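PDB 3UHF: glutamate racemase from Campylobacter jejuni, which belongs to the Asp/Glu/hydantoin racemase family, an alpha/beta protein built on two parallel sheets and holding D-glutamic acid in this structure. Local coordinates for residues L136-K141 with L200-T205; L168-V173 with C204-L209. One frame throughout, in Å; residues are numbered along the deposited sequence.

Contact 1: L136-K141 with L200-T205; sequences LVIATK and LILACT. With DGL (D-glutamic acid), chain C.
Ile201 N reaches Leu136 O at 2.8 Å, one rung of the ladder between two neighbouring parallel strands. The next rung returns the bond, Ile138 N giving to Ile201 O at 3.3 Å and nearly straight (172° at the hydrogen). The third, from Ala203 N to Ile138 O, is weak and bent to 133°; here the chain runs through two successive inverse gamma turns, centred on Leu202 and Ala203. Side chains alternate between the faces. On one, Leu136 and Leu200 run alongside each other in the same direction, with CD2 of Leu136 3.6 Å from CD1 of Leu200. That methyl of Leu200 also meets Ile138, whose first torsion (chi1 57°) brings CG1 to 3.9 Å from it. On the other face Val137 CG2 touches Ile201 CD1 and Val137 CG1 touches Ala203 CB. Helix 211-218 packs on the leucine side, and Tyr149 and Leu153 of helix 148-155 on the valine side. Beyond the paired strands, a water accepts from Thr140 N and donates to Ala203 O and, at 2.7 Å, to OXT of D-glutamic acid. Thr205 grips the same ligand twice: its N donates to DGL O at 2.9 Å, and its OG1 accepts from DGL N. The Thr140 hydroxyl is held by Thr96 and Thr143, while its CG2 lies 3.5 Å from OXT of D-glutamic acid. Such a pocket at the C-terminal ends of parallel strands is characteristic of alpha/beta folds, here with Thr140 as N-cap of the following helix.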
ATOM      1  N   LEU A 136      -1.169  14.674   8.402  1.00 17.98           N
ATOM      2  CA  LEU A 136       0.240  14.291   8.359  1.00 16.73           C
ATOM      3  C   LEU A 136       0.358  13.077   7.438  1.00 15.36           C
ATOM      4  O   LEU A 136      -0.323  12.067   7.637  1.00 20.06           O
ATOM      5  CB  LEU A 136       0.756  13.953   9.757  1.00 17.96           C
ATOM      6  CG  LEU A 136       2.158  13.322   9.778  1.00 21.05           C
ATOM      7  CD1 LEU A 136       3.148  14.264   9.110  1.00 21.12           C
ATOM      8  CD2 LEU A 136       2.563  13.006  11.218  1.00 19.54           C
ATOM      9  N   VAL A 137       1.176  13.200   6.397  1.00 18.28           N
ATOM     10  CA  VAL A 137       1.440  12.078   5.514  1.00 14.68           C
ATOM     11  C   VAL A 137       2.820  11.542   5.868  1.00 16.62           C
ATOM     12  O   VAL A 137       3.781  12.300   5.865  1.00 17.44           O
ATOM     13  CB  VAL A 137       1.482  12.523   4.050  1.00 15.46           C
ATOM     14  CG1 VAL A 137       1.747  11.326   3.147  1.00 19.91           C
ATOM     15  CG2 VAL A 137       0.163  13.206   3.670  1.00 17.84           C
ATOM     16  N   ILE A 138       2.917  10.259   6.209  1.00 15.95           N
ATOM     17  CA  ILE A 138       4.240   9.658   6.448  1.00 16.47           C
ATOM     18  C   ILE A 138       4.473   8.555   5.430  1.00 18.38           C
ATOM     19  O   ILE A 138       3.553   7.810   5.102  1.00 16.76           O
ATOM     20  CB  ILE A 138       4.412   9.139   7.896  1.00 16.22           C
ATOM     21  CG1 ILE A 138       3.315   8.119   8.253  1.00 18.56           C
ATOM     22  CG2 ILE A 138       4.438  10.329   8.857  1.00 16.59           C
ATOM     23  CD1 ILE A 138       3.559   7.358   9.587  1.00 16.97           C
ATOM     24  N   ALA A 139       5.705   8.447   4.926  1.00 16.16           N
ATOM     25  CA  ALA A 139       5.964   7.570   3.801  1.00 15.39           C
ATOM     26  C   ALA A 139       7.461   7.436   3.609  1.00 15.99           C
ATOM     27  O   ALA A 139       8.235   8.005   4.366  1.00 15.92           O
ATOM     28  CB  ALA A 139       5.325   8.143   2.517  1.00 13.51           C
ATOM     29  N   THR A 140       7.862   6.706   2.576  1.00 14.78           N
ATOM     30  CA  THR A 140       9.286   6.620   2.232  1.00 13.92           C
ATOM     31  C   THR A 140       9.765   7.957   1.678  1.00 19.18           C
ATOM     32  O   THR A 140       8.953   8.801   1.327  1.00 16.55           O
ATOM     33  CB  THR A 140       9.551   5.558   1.144  1.00 15.88           C
ATOM     34  OG1 THR A 140       8.881   5.935  -0.069  1.00 15.62           O
ATOM     35  CG2 THR A 140       9.077   4.165   1.597  1.00 13.38           C
ATOM     36  N   LYS A 141      11.083   8.142   1.598  0.56 17.91           N
ATOM     37  CA  LYS A 141      11.643   9.348   0.986  0.56 17.95           C
ATOM     38  C   LYS A 141      11.170   9.535  -0.451  0.56 19.34           C
ATOM     39  O   LYS A 141      10.829  10.642  -0.861  0.56 17.80           O
ATOM     40  CB  LYS A 141      13.176   9.310   1.012  0.56 19.53           C
ATOM     41  CG  LYS A 141      13.777   9.633   2.370  0.56 22.54           C
ATOM     42  CD  LYS A 141      15.287   9.861   2.281  0.56 24.39           C
ATOM     43  CE  LYS A 141      15.873  10.218   3.647  0.56 32.15           C
ATOM     44  NZ  LYS A 141      17.362  10.384   3.613  0.56 38.45           N
ATOM     45  N   LEU A 200      -3.672  10.830  10.042  1.00 14.75           N
ATOM     46  CA  LEU A 200      -2.314  10.372   9.711  1.00 15.35           C
ATOM     47  C   LEU A 200      -2.431   9.377   8.568  1.00 14.34           C
ATOM     48  O   LEU A 200      -3.023   8.302   8.730  1.00 17.67           O
ATOM     49  CB  LEU A 200      -1.698   9.691  10.927  1.00 16.71           C
ATOM     50  CG  LEU A 200      -0.324   9.037  10.742  1.00 20.47           C
ATOM     51  CD1 LEU A 200       0.708  10.081  10.372  1.00 22.30           C
ATOM     52  CD2 LEU A 200       0.071   8.320  12.021  1.00 23.65           C
ATOM     53  N   ILE A 201      -1.922   9.737   7.395  1.00 15.08           N
ATOM     54  CA  ILE A 201      -1.984   8.804   6.284  1.00 14.62           C
ATOM     55  C   ILE A 201      -0.807   7.834   6.377  1.00 16.53           C
ATOM     56  O   ILE A 201       0.362   8.241   6.323  1.00 16.13           O
ATOM     57  CB  ILE A 201      -1.983   9.494   4.908  1.00 13.83           C
ATOM     58  CG1 ILE A 201      -3.118  10.537   4.829  1.00 21.49           C
ATOM     59  CG2 ILE A 201      -2.187   8.443   3.832  1.00 13.92           C
ATOM     60  CD1 ILE A 201      -3.246  11.218   3.460  1.00 19.44           C
ATOM     61  N   LEU A 202      -1.115   6.551   6.526  1.00 16.47           N
ATOM     62  CA  LEU A 202      -0.070   5.533   6.571  1.00 18.49           C
ATOM     63  C   LEU A 202       0.339   5.212   5.137  1.00 15.33           C
ATOM     64  O   LEU A 202      -0.060   4.179   4.575  1.00 18.90           O
ATOM     65  CB  LEU A 202      -0.593   4.282   7.272  1.00 17.71           C
ATOM     66  CG  LEU A 202      -1.113   4.507   8.698  1.00 21.49           C
ATOM     67  CD1 LEU A 202      -1.667   3.218   9.265  1.00 24.89           C
ATOM     68  CD2 LEU A 202      -0.006   5.044   9.607  1.00 23.03           C
ATOM     69  N   ALA A 203       1.106   6.119   4.538  1.00 15.65           N
ATOM     70  CA  ALA A 203       1.367   6.067   3.105  1.00 16.38           C
ATOM     71  C   ALA A 203       2.559   5.178   2.777  1.00 16.89           C
ATOM     72  O   ALA A 203       3.435   5.557   1.984  1.00 15.50           O
ATOM     73  CB  ALA A 203       1.589   7.490   2.560  1.00 13.87           C
ATOM     74  N   CYS A 204       2.574   3.985   3.366  1.00 14.66           N
ATOM     75  CA  CYS A 204       3.643   3.012   3.131  1.00 14.49           C
ATOM     76  C   CYS A 204       3.117   1.648   3.567  1.00 18.41           C
ATOM     77  O   CYS A 204       2.449   1.538   4.606  1.00 16.33           O
ATOM     78  CB  CYS A 204       4.880   3.385   3.938  1.00 15.91           C
ATOM     79  SG  CYS A 204       6.251   2.182   3.844  1.00 17.45           S
ATOM     80  N   THR A 205       3.397   0.620   2.769  1.00 16.53           N
ATOM     81  CA  THR A 205       2.848  -0.713   3.014  1.00 16.34           C
ATOM     82  C   THR A 205       3.176  -1.233   4.419  1.00 18.89           C
ATOM     83  O   THR A 205       2.403  -1.987   5.004  1.00 18.97           O
ATOM     84  CB  THR A 205       3.394  -1.742   1.998  1.00 16.89           C
ATOM     85  OG1 THR A 205       4.827  -1.665   1.968  1.00 20.42           O
ATOM     86  CG2 THR A 205       2.841  -1.478   0.607  1.00 17.34           C
TER
HETATM   87  N   DGL C 260       6.485  -0.931  -0.334  1.00 20.48           N
HETATM   88  CA  DGL C 260       7.117   0.356  -0.026  1.00 18.17           C
HETATM   89  C   DGL C 260       6.061   1.441   0.109  1.00 17.30           C
HETATM   90  O   DGL C 260       4.877   1.154   0.334  1.00 18.20           O
HETATM   91  CB  DGL C 260       7.920   0.274   1.272  1.00 14.84           C
HETATM   92  CG  DGL C 260       9.169  -0.598   1.155  1.00 20.22           C
HETATM   93  CD  DGL C 260      10.102  -0.063   0.089  1.00 25.53           C
HETATM   94  OE1 DGL C 260      10.157  -0.659  -1.011  1.00 20.42           O
HETATM   95  OE2 DGL C 260      10.748   0.977   0.340  1.00 18.98           O
HETATM   96  OXT DGL C 260       6.386   2.619   0.033  1.00 19.23           O
HETATM   97  O   HOH W   1       5.906   5.115   0.883  1.00 13.96           O

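Contact 2: L168-V173 with C204-L209. With DGL (D-glutamic acid), chain C.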
ATOM      1  N   LEU A 168      13.061   4.970   8.365  0.57 17.34           N
ATOM      2  CA  LEU A 168      13.543   3.878   9.209  0.57 16.97           C
ATOM      3  C   LEU A 168      12.418   2.946   9.635  0.57 16.89           C
ATOM      4  O   LEU A 168      12.668   1.814  10.040  0.57 16.20           O
ATOM      5  CB  LEU A 168      14.260   4.410  10.450  0.57 17.11           C
ATOM      6  CG  LEU A 168      15.785   4.282  10.450  0.57 29.50           C
ATOM      7  CD1 LEU A 168      16.207   2.852  10.175  0.57 24.72           C
ATOM      8  CD2 LEU A 168      16.396   5.201   9.420  0.57 28.07           C
ATOM      9  N   PHE A 169      11.177   3.420   9.557  1.00 15.05           N
ATOM     10  CA  PHE A 169      10.052   2.573   9.933  1.00 13.81           C
ATOM     11  C   PHE A 169      10.025   1.291   9.095  1.00 19.23           C
ATOM     12  O   PHE A 169       9.631   0.240   9.586  1.00 17.12           O
ATOM     13  CB  PHE A 169       8.708   3.300   9.778  1.00 15.29           C
ATOM     14  CG  PHE A 169       8.434   4.360  10.822  1.00 16.82           C
ATOM     15  CD1 PHE A 169       7.337   5.220  10.664  1.00 16.80           C
ATOM     16  CD2 PHE A 169       9.223   4.492  11.948  1.00 17.52           C
ATOM     17  CE1 PHE A 169       7.060   6.191  11.613  1.00 20.21           C
ATOM     18  CE2 PHE A 169       8.943   5.461  12.915  1.00 16.25           C
ATOM     19  CZ  PHE A 169       7.855   6.317  12.731  1.00 19.42           C
ATOM     20  N   VAL A 170      10.444   1.378   7.834  1.00 13.35           N
ATOM     21  CA  VAL A 170      10.412   0.212   6.950  1.00 14.09           C
ATOM     22  C   VAL A 170      11.303  -0.926   7.470  1.00 17.35           C
ATOM     23  O   VAL A 170      10.802  -2.024   7.731  1.00 15.03           O
ATOM     24  CB  VAL A 170      10.749   0.570   5.467  1.00 14.98           C
ATOM     25  CG1 VAL A 170      11.055  -0.699   4.657  1.00 15.27           C
ATOM     26  CG2 VAL A 170       9.610   1.387   4.823  1.00 17.40           C
ATOM     27  N   PRO A 171      12.617  -0.678   7.640  1.00 17.34           N
ATOM     28  CA  PRO A 171      13.426  -1.798   8.152  1.00 14.66           C
ATOM     29  C   PRO A 171      13.096  -2.199   9.593  1.00 17.04           C
ATOM     30  O   PRO A 171      13.305  -3.358   9.940  1.00 17.74           O
ATOM     31  CB  PRO A 171      14.873  -1.277   8.045  1.00 17.47           C
ATOM     32  CG  PRO A 171      14.758   0.210   7.981  1.00 14.75           C
ATOM     33  CD  PRO A 171      13.458   0.466   7.242  1.00 14.29           C
ATOM     34  N   MET A 172      12.618  -1.271  10.425  1.00 16.37           N
ATOM     35  CA  MET A 172      12.199  -1.639  11.778  1.00 18.31           C
ATOM     36  C   MET A 172      11.058  -2.652  11.748  1.00 17.82           C
ATOM     37  O   MET A 172      11.093  -3.653  12.467  1.00 19.17           O
ATOM     38  CB  MET A 172      11.817  -0.406  12.602  1.00 16.84           C
ATOM     39  CG  MET A 172      13.043   0.439  12.927  1.00 19.59           C
ATOM     40  SD  MET A 172      12.663   1.993  13.754  1.00 21.21           S
ATOM     41  CE  MET A 172      12.580   1.424  15.462  1.00 22.34           C
ATOM     42  N   VAL A 173      10.071  -2.403  10.890  1.00 18.60           N
ATOM     43  CA  VAL A 173       8.967  -3.340  10.724  1.00 16.80           C
ATOM     44  C   VAL A 173       9.476  -4.690  10.249  1.00 18.18           C
ATOM     45  O   VAL A 173       9.040  -5.732  10.731  1.00 18.81           O
ATOM     46  CB  VAL A 173       7.890  -2.793   9.746  1.00 17.64           C
ATOM     47  CG1 VAL A 173       6.973  -3.911   9.261  1.00 19.28           C
ATOM     48  CG2 VAL A 173       7.083  -1.702  10.432  1.00 16.86           C
ATOM     49  N   CYS A 204       2.574   3.985   3.366  1.00 14.66           N
ATOM     50  CA  CYS A 204       3.643   3.012   3.131  1.00 14.49           C
ATOM     51  C   CYS A 204       3.117   1.648   3.567  1.00 18.41           C
ATOM     52  O   CYS A 204       2.449   1.538   4.606  1.00 16.33           O
ATOM     53  CB  CYS A 204       4.880   3.385   3.938  1.00 15.91           C
ATOM     54  SG  CYS A 204       6.251   2.182   3.844  1.00 17.45           S
ATOM     55  N   THR A 205       3.397   0.620   2.769  1.00 16.53           N
ATOM     56  CA  THR A 205       2.848  -0.713   3.014  1.00 16.34           C
ATOM     57  C   THR A 205       3.176  -1.233   4.419  1.00 18.89           C
ATOM     58  O   THR A 205       2.403  -1.987   5.004  1.00 18.97           O
ATOM     59  CB  THR A 205       3.394  -1.742   1.998  1.00 16.89           C
ATOM     60  OG1 THR A 205       4.827  -1.665   1.968  1.00 20.42           O
ATOM     61  CG2 THR A 205       2.841  -1.478   0.607  1.00 17.34           C
ATOM     62  N   HIS A 206       4.329  -0.830   4.953  1.00 15.67           N
ATOM     63  CA  HIS A 206       4.791  -1.382   6.223  1.00 16.24           C
ATOM     64  C   HIS A 206       4.115  -0.747   7.422  1.00 16.69           C
ATOM     65  O   HIS A 206       4.132  -1.303   8.522  1.00 17.81           O
ATOM     66  CB  HIS A 206       6.314  -1.195   6.378  1.00 16.87           C
ATOM     67  CG  HIS A 206       7.128  -2.027   5.436  1.00 17.80           C
ATOM     68  ND1 HIS A 206       6.912  -2.040   4.076  1.00 16.39           N
ATOM     69  CD2 HIS A 206       8.186  -2.849   5.661  1.00 19.27           C
ATOM     70  CE1 HIS A 206       7.788  -2.851   3.501  1.00 18.14           C
ATOM     71  NE2 HIS A 206       8.568  -3.356   4.441  1.00 21.19           N
ATOM     72  N   PHE A 207       3.529   0.428   7.228  1.00 16.91           N
ATOM     73  CA  PHE A 207       3.139   1.222   8.386  1.00 17.36           C
ATOM     74  C   PHE A 207       1.932   0.730   9.201  1.00 16.48           C
ATOM     75  O   PHE A 207       1.845   1.054  10.389  1.00 21.33           O
ATOM     76  CB  PHE A 207       3.008   2.717   8.055  1.00 17.45           C
ATOM     77  CG  PHE A 207       4.305   3.381   7.599  1.00 18.10           C
ATOM     78  CD1 PHE A 207       5.512   2.679   7.531  1.00 16.96           C
ATOM     79  CD2 PHE A 207       4.300   4.725   7.259  1.00 19.92           C
ATOM     80  CE1 PHE A 207       6.683   3.309   7.090  1.00 15.88           C
ATOM     81  CE2 PHE A 207       5.447   5.365   6.836  1.00 16.89           C
ATOM     82  CZ  PHE A 207       6.653   4.662   6.747  1.00 17.99           C
ATOM     83  N   PRO A 208       0.995  -0.035   8.587  1.00 20.25           N
ATOM     84  CA  PRO A 208      -0.064  -0.570   9.453  1.00 21.43           C
ATOM     85  C   PRO A 208       0.453  -1.426  10.620  1.00 19.30           C
ATOM     86  O   PRO A 208      -0.223  -1.540  11.646  1.00 22.57           O
ATOM     87  CB  PRO A 208      -0.909  -1.418   8.483  1.00 21.71           C
ATOM     88  CG  PRO A 208      -0.831  -0.666   7.198  1.00 16.88           C
ATOM     89  CD  PRO A 208       0.645  -0.195   7.156  1.00 19.94           C
ATOM     90  N   LEU A 209       1.639  -2.012  10.474  1.00 17.23           N
ATOM     91  CA  LEU A 209       2.200  -2.851  11.536  1.00 18.50           C
ATOM     92  C   LEU A 209       2.560  -1.996  12.753  1.00 20.96           C
ATOM     93  O   LEU A 209       2.723  -2.509  13.861  1.00 25.27           O
ATOM     94  CB  LEU A 209       3.438  -3.615  11.034  1.00 20.78           C
ATOM     95  CG  LEU A 209       3.251  -4.892  10.199  1.00 29.31           C
ATOM     96  CD1 LEU A 209       2.582  -5.992  11.014  1.00 32.79           C
ATOM     97  CD2 LEU A 209       2.471  -4.617   8.911  1.00 31.44           C
TER
HETATM   98  N   DGL C 260       6.485  -0.931  -0.334  1.00 20.48           N
HETATM   99  CA  DGL C 260       7.117   0.356  -0.026  1.00 18.17           C
HETATM  100  C   DGL C 260       6.061   1.441   0.109  1.00 17.30           C
HETATM  101  O   DGL C 260       4.877   1.154   0.334  1.00 18.20           O
HETATM  102  CB  DGL C 260       7.920   0.274   1.272  1.00 14.84           C
HETATM  103  CG  DGL C 260       9.169  -0.598   1.155  1.00 20.22           C
HETATM  104  CD  DGL C 260      10.102  -0.063   0.089  1.00 25.53           C
HETATM  105  OE1 DGL C 260      10.157  -0.659  -1.011  1.00 20.42           O
HETATM  106  OE2 DGL C 260      10.748   0.977   0.340  1.00 18.98           O
HETATM  107  OXT DGL C 260       6.386   2.619   0.033  1.00 19.23           O
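The aromatic interactions centre on Phe169 and Phe207, which form a T-shaped pair: the edge of Phe169 is directed at the face of Phe207, with planes at 80° and centroids 5.5 Å apart. Phe169 CB comes closer still, 3.4 Å from Phe207 CE1. Over the opposite face of the Phe207 ring sits Cys204 CB, above its centre, so the ring is sandwiched between Cys204 of its own loop and Phe169 of the helix. A CH-pi contact follows one residue along, where Val170 CG1 lies over a face of the His206 imidazole, 3.9 Å from the ring centroid. Aliphatic contacts fill in around these. Val170 uses its two branches separately: with CG1 anti to the backbone N (chi1 166°) and set over the imidazole, CG2 is turned to Cys204 SG, 3.6 Å away. Val173 CG2 lies 3.5 Å from His206 O, while its CG1 is 4.0 Å from Leu209 CG. Polar bonds lie within the loop or lead out of the contact. A type I turn from Cys204 to Phe207 is closed by Phe207 N to Cys204 O, and His206 ND1 is bonded to Thr205 OG1 at 3.0 Å. Glu174, just beyond the segment, bonds the other ring nitrogen, NE2. With a bond at each nitrogen and a methyl over one face, the imidazole is fixed in its rotation beside the ligand.

Overall arrangement
Both contacts are buried, with centres 9 Å apart, and both use Cys204 and Thr205, in the loop that follows strand 199-202. Contact 1 belongs to the middle of the four-stranded sheet and depends on backbone hydrogen bonds as well as aliphatic packing. Contact 2 joins the loop beyond that strand to helix 169-174 without a hydrogen bond between its segments, relying on rings and methyl groups. Phe207 links the two, its CE2 lying 3.5 Å from Ile138 O. Around D-glutamic acid their roles diverge: contact 1 adds Thr140 and a bridging water near the carboxylate next to the ligand's CA, whereas contact 2 brings Val170 and His206 against the ligand's carbon chain.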